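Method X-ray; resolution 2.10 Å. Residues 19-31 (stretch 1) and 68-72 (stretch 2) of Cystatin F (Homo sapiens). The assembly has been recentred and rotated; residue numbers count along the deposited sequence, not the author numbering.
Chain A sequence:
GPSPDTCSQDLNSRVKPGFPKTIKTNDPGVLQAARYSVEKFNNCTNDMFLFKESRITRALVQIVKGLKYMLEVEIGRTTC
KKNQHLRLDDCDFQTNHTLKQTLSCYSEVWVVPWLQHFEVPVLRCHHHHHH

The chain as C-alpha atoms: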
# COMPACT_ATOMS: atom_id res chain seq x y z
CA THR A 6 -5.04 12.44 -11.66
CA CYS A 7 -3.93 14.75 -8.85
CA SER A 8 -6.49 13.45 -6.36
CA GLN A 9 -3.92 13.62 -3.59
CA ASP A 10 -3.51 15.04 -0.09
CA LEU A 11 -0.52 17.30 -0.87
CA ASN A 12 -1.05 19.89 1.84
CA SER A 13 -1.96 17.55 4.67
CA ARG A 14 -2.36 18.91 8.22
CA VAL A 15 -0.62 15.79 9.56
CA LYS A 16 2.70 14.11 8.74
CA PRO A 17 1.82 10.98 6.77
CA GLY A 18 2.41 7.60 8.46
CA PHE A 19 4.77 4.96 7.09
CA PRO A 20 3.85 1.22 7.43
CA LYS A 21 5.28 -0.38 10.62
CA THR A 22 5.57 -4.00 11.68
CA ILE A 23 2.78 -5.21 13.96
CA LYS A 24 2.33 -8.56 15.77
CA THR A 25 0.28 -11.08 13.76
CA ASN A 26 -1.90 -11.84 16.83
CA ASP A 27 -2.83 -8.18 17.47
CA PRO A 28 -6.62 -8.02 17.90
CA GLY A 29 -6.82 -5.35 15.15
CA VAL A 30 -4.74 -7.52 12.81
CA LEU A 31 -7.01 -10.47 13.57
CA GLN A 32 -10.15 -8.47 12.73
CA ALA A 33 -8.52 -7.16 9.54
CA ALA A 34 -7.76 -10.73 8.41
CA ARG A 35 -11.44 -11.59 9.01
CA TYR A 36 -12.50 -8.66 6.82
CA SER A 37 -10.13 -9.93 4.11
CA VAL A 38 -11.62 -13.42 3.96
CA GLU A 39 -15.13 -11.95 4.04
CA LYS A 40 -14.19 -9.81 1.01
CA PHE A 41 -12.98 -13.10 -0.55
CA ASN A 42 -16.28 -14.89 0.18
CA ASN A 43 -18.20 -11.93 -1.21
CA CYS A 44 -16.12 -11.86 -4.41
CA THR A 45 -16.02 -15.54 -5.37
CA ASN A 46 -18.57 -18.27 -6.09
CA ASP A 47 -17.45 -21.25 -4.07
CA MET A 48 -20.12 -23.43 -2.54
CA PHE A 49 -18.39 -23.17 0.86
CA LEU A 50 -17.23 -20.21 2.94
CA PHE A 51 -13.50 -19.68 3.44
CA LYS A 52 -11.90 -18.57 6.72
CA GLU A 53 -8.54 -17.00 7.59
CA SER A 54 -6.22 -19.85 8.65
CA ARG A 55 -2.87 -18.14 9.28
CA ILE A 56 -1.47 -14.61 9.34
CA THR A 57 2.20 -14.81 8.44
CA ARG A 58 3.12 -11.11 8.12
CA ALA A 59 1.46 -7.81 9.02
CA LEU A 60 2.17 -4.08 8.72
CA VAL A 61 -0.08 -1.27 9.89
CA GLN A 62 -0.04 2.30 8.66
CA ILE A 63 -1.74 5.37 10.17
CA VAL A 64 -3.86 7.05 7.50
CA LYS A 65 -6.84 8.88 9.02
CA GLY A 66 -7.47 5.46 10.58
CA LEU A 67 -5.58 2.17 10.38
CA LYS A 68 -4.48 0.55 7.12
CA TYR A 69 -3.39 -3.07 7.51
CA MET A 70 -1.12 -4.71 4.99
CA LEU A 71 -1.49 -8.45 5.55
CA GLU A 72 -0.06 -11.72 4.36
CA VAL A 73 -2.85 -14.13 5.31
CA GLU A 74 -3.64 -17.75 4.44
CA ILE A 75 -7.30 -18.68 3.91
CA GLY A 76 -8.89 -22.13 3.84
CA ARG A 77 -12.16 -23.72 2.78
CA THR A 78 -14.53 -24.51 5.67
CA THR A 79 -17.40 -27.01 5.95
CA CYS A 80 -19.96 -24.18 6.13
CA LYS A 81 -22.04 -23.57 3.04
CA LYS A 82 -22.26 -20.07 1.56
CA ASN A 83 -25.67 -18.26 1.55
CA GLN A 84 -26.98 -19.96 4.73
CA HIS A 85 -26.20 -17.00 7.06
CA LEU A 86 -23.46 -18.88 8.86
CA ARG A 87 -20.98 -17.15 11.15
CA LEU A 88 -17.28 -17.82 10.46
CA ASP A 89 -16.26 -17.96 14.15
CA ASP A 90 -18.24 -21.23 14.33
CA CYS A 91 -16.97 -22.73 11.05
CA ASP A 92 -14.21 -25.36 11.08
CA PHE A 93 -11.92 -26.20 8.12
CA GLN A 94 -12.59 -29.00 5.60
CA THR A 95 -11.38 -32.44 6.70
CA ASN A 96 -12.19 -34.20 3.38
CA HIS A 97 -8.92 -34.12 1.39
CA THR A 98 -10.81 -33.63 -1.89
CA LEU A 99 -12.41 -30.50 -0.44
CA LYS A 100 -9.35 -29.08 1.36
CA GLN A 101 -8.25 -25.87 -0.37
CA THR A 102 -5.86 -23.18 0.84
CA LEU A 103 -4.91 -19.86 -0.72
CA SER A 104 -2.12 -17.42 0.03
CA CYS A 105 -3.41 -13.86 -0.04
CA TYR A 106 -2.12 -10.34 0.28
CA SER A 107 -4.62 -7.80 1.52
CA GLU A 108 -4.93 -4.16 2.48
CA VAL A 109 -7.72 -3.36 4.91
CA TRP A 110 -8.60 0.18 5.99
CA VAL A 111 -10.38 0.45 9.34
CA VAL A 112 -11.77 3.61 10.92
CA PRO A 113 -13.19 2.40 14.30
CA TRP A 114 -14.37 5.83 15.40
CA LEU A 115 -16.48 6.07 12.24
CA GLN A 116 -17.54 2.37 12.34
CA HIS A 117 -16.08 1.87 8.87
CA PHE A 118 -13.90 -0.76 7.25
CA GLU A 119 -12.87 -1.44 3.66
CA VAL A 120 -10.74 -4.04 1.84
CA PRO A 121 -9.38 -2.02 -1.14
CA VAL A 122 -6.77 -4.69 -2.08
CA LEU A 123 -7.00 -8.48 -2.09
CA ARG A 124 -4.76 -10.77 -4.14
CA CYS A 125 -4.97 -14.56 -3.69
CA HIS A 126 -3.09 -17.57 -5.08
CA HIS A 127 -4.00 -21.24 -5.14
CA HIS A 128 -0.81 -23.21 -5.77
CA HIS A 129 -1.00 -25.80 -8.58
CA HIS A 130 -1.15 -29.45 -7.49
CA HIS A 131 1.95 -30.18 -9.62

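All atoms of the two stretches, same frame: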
# COMPACT_ATOMS: atom_id res chain seq x y z
N PHE A 19 4.12 5.99 7.88
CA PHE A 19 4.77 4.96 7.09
C PHE A 19 4.36 3.60 7.69
O PHE A 19 4.12 3.52 8.90
CB PHE A 19 6.30 5.15 7.15
CG PHE A 19 7.06 4.28 6.19
CD1 PHE A 19 7.15 4.62 4.85
CD2 PHE A 19 7.68 3.11 6.64
CE1 PHE A 19 7.83 3.81 3.96
CE2 PHE A 19 8.38 2.29 5.75
CZ PHE A 19 8.45 2.65 4.40
N PRO A 20 4.24 2.54 6.85
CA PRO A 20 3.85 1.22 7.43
C PRO A 20 4.88 0.68 8.43
O PRO A 20 6.07 0.76 8.18
CB PRO A 20 3.77 0.31 6.20
CG PRO A 20 3.63 1.25 5.02
CD PRO A 20 4.40 2.46 5.38
N LYS A 21 4.40 0.18 9.57
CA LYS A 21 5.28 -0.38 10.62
C LYS A 21 4.87 -1.82 10.90
O LYS A 21 3.71 -2.17 10.83
CB LYS A 21 5.19 0.37 11.96
CG LYS A 21 5.02 1.90 11.95
CD LYS A 21 6.28 2.66 11.52
CE LYS A 21 6.40 3.97 12.30
NZ LYS A 21 5.20 4.85 12.17
N THR A 22 5.84 -2.65 11.23
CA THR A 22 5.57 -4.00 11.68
C THR A 22 4.59 -4.01 12.86
O THR A 22 4.65 -3.16 13.76
CB THR A 22 6.89 -4.72 12.08
OG1 THR A 22 6.63 -6.11 12.31
CG2 THR A 22 7.53 -4.12 13.35
N ILE A 23 3.69 -4.98 12.85
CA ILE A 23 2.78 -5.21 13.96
C ILE A 23 2.65 -6.71 14.17
O ILE A 23 2.77 -7.47 13.21
CB ILE A 23 1.41 -4.49 13.72
CG1 ILE A 23 0.55 -4.50 15.00
CG2 ILE A 23 0.70 -5.03 12.46
CD1 ILE A 23 -0.73 -3.66 14.86
N LYS A 24 2.47 -7.14 15.43
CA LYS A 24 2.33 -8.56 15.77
C LYS A 24 1.15 -9.18 15.04
O LYS A 24 0.10 -8.55 14.90
CB LYS A 24 2.17 -8.76 17.29
CG LYS A 24 3.29 -8.14 18.13
CD LYS A 24 3.35 -8.75 19.55
CE LYS A 24 3.92 -7.76 20.57
NZ LYS A 24 5.04 -6.92 20.04
N THR A 25 1.31 -10.43 14.61
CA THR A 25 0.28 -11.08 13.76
C THR A 25 -0.90 -11.61 14.60
O THR A 25 -1.89 -12.09 14.06
CB THR A 25 0.90 -12.21 12.89
OG1 THR A 25 1.51 -13.18 13.74
CG2 THR A 25 1.97 -11.65 11.94
N ASN A 26 -0.79 -11.52 15.93
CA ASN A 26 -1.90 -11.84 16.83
C ASN A 26 -2.56 -10.62 17.48
O ASN A 26 -3.38 -10.77 18.39
CB ASN A 26 -1.49 -12.89 17.88
CG ASN A 26 -0.51 -12.35 18.92
OD1 ASN A 26 0.02 -11.24 18.79
ND2 ASN A 26 -0.27 -13.13 19.97
N ASP A 27 -2.20 -9.42 17.01
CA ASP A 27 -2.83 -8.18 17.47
C ASP A 27 -4.32 -8.24 17.15
O ASP A 27 -4.70 -8.61 16.04
CB ASP A 27 -2.17 -6.98 16.79
CG ASP A 27 -2.90 -5.68 17.06
OD1 ASP A 27 -2.60 -5.01 18.07
OD2 ASP A 27 -3.76 -5.30 16.23
N PRO A 28 -5.18 -7.91 18.13
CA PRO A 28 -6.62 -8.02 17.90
C PRO A 28 -7.09 -7.27 16.65
O PRO A 28 -7.93 -7.78 15.92
CB PRO A 28 -7.24 -7.46 19.19
CG PRO A 28 -6.17 -7.66 20.24
CD PRO A 28 -4.87 -7.45 19.50
N GLY A 29 -6.52 -6.09 16.37
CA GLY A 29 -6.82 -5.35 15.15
C GLY A 29 -6.39 -6.09 13.88
O GLY A 29 -7.13 -6.11 12.88
N VAL A 30 -5.20 -6.68 13.91
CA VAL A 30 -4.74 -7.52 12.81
C VAL A 30 -5.69 -8.69 12.58
O VAL A 30 -6.00 -9.01 11.45
CB VAL A 30 -3.34 -8.08 13.03
CG1 VAL A 30 -3.00 -9.11 11.94
CG2 VAL A 30 -2.31 -6.97 13.02
N LEU A 31 -6.14 -9.32 13.67
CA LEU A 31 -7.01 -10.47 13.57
C LEU A 31 -8.35 -10.11 12.93
O LEU A 31 -8.87 -10.86 12.09
CB LEU A 31 -7.23 -11.13 14.94
CG LEU A 31 -5.97 -11.69 15.60
CD1 LEU A 31 -6.26 -12.02 17.05
CD2 LEU A 31 -5.42 -12.91 14.88
N LYS A 68 -4.57 1.38 8.33
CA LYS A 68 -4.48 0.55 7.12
C LYS A 68 -3.59 -0.64 7.41
O LYS A 68 -2.40 -0.48 7.75
CB LYS A 68 -3.93 1.35 5.94
CG LYS A 68 -3.99 0.60 4.61
CD LYS A 68 -3.01 1.15 3.61
CE LYS A 68 -3.69 1.27 2.26
NZ LYS A 68 -2.75 1.36 1.11
N TYR A 69 -4.16 -1.84 7.30
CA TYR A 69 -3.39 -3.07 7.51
C TYR A 69 -2.90 -3.60 6.19
O TYR A 69 -3.63 -3.59 5.20
CB TYR A 69 -4.24 -4.12 8.22
CG TYR A 69 -4.62 -3.70 9.61
CD1 TYR A 69 -3.75 -3.90 10.69
CD2 TYR A 69 -5.83 -3.05 9.85
CE1 TYR A 69 -4.10 -3.49 11.96
CE2 TYR A 69 -6.18 -2.64 11.13
CZ TYR A 69 -5.32 -2.86 12.17
OH TYR A 69 -5.70 -2.46 13.42
N MET A 70 -1.64 -4.00 6.15
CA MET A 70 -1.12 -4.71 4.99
C MET A 70 -0.81 -6.11 5.49
O MET A 70 0.05 -6.26 6.36
CB MET A 70 0.14 -4.02 4.45
CG MET A 70 -0.11 -2.57 4.09
SD MET A 70 1.40 -1.69 3.69
CE MET A 70 0.70 -0.20 2.97
N LEU A 71 -1.51 -7.11 4.96
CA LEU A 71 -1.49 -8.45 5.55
C LEU A 71 -1.10 -9.52 4.56
O LEU A 71 -1.48 -9.47 3.39
CB LEU A 71 -2.85 -8.82 6.14
CG LEU A 71 -3.54 -7.90 7.14
CD1 LEU A 71 -4.84 -8.55 7.55
CD2 LEU A 71 -2.67 -7.62 8.38
N GLU A 72 -0.32 -10.47 5.05
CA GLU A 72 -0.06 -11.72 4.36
C GLU A 72 -0.82 -12.78 5.17
O GLU A 72 -0.46 -13.09 6.30
CB GLU A 72 1.44 -12.03 4.34
CG GLU A 72 1.83 -13.22 3.52
CD GLU A 72 3.33 -13.48 3.58
OE1 GLU A 72 3.83 -13.96 4.63
OE2 GLU A 72 4.02 -13.22 2.57
O HOH W 1 -4.00 -2.64 15.41

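The apolar centre of this contact is built around Val-30, whose two methyl groups meet two alternate residues of the strand that runs through residues 68-72, both pointing toward the first stretch. Val-30 CG1 lies 3.9 Å from Leu-71 CD2, and Val-30 CG2 lies 4.1 Å from Tyr-69 CE1. Both distances are those of ordinary van der Waals packing. They are consistent with the alternation of an extended chain: Tyr-69 and Leu-71, two residues apart, both direct their CA-to-CB bonds toward the first stretch, so one helical residue can touch both. The backbones are also near here, with Val-30 CA 7.1 Å from Tyr-69 CA.

Tyr-69 has the largest area covered by the other stretch, and its ring has distinct neighbours. Ile-23 CD1 approaches at the ring edge, near the ring plane, 4.4 Å from Tyr-69 CE1; with chi1 and chi2 both t, the Ile-23 side chain is extended toward that edge. Gly-29 O sits over one face. The backbone of Val-30 is close as well, its N atom 3.9 Å from Tyr-69 CE1, but this nitrogen is already committed to Asp-27.

A separate apolar contact joins Pro-20 to Met-70. The CA-to-CB bond of Met-70 points sideways, yet its m, t, t conformation carries the end of the chain nearer, leaving Met-70 CE 3.9 Å from Pro-20 CG. Met-70 SD is also 3.9 Å from Pro-20 CG, so the sulfur and the terminal methyl both pack against the proline ring, across a CA-CA separation of 8.1 Å between Pro-20 and Met-70.

Toward the polar edge, Gly-29 CA comes within 3.5 Å of Tyr-69 OH. The absence of a side chain matters at this point: an ideally placed CB on Gly-29 would fall 2.4 Å from Tyr-69 OH, a clash.

Asp-27 occupies the N-cap position of the helix that begins at Pro-28. Its OD2 accepts from Val-30 N at 3.1 Å with an N-H...O angle of 151°, and from Gly-29 N at 2.9 Å; the latter bond is weak despite its shorter length, because its angle is only 116°. A type I turn from Lys-24 to Asp-27 leads into the cap, closed by Asp-27 N donating to Lys-24 O at 3.2 Å.

No direct hydrogen bond crosses between the stretches. Asp-27 OD2 and Tyr-69 OH are 4.4 Å apart, too far for one, but a water bridges them: it donates to Asp-27 OD2 at 2.8 Å and hydrogen-bonds Tyr-69 OH at 2.6 Å. The capping carboxylate is thereby linked to the phenol.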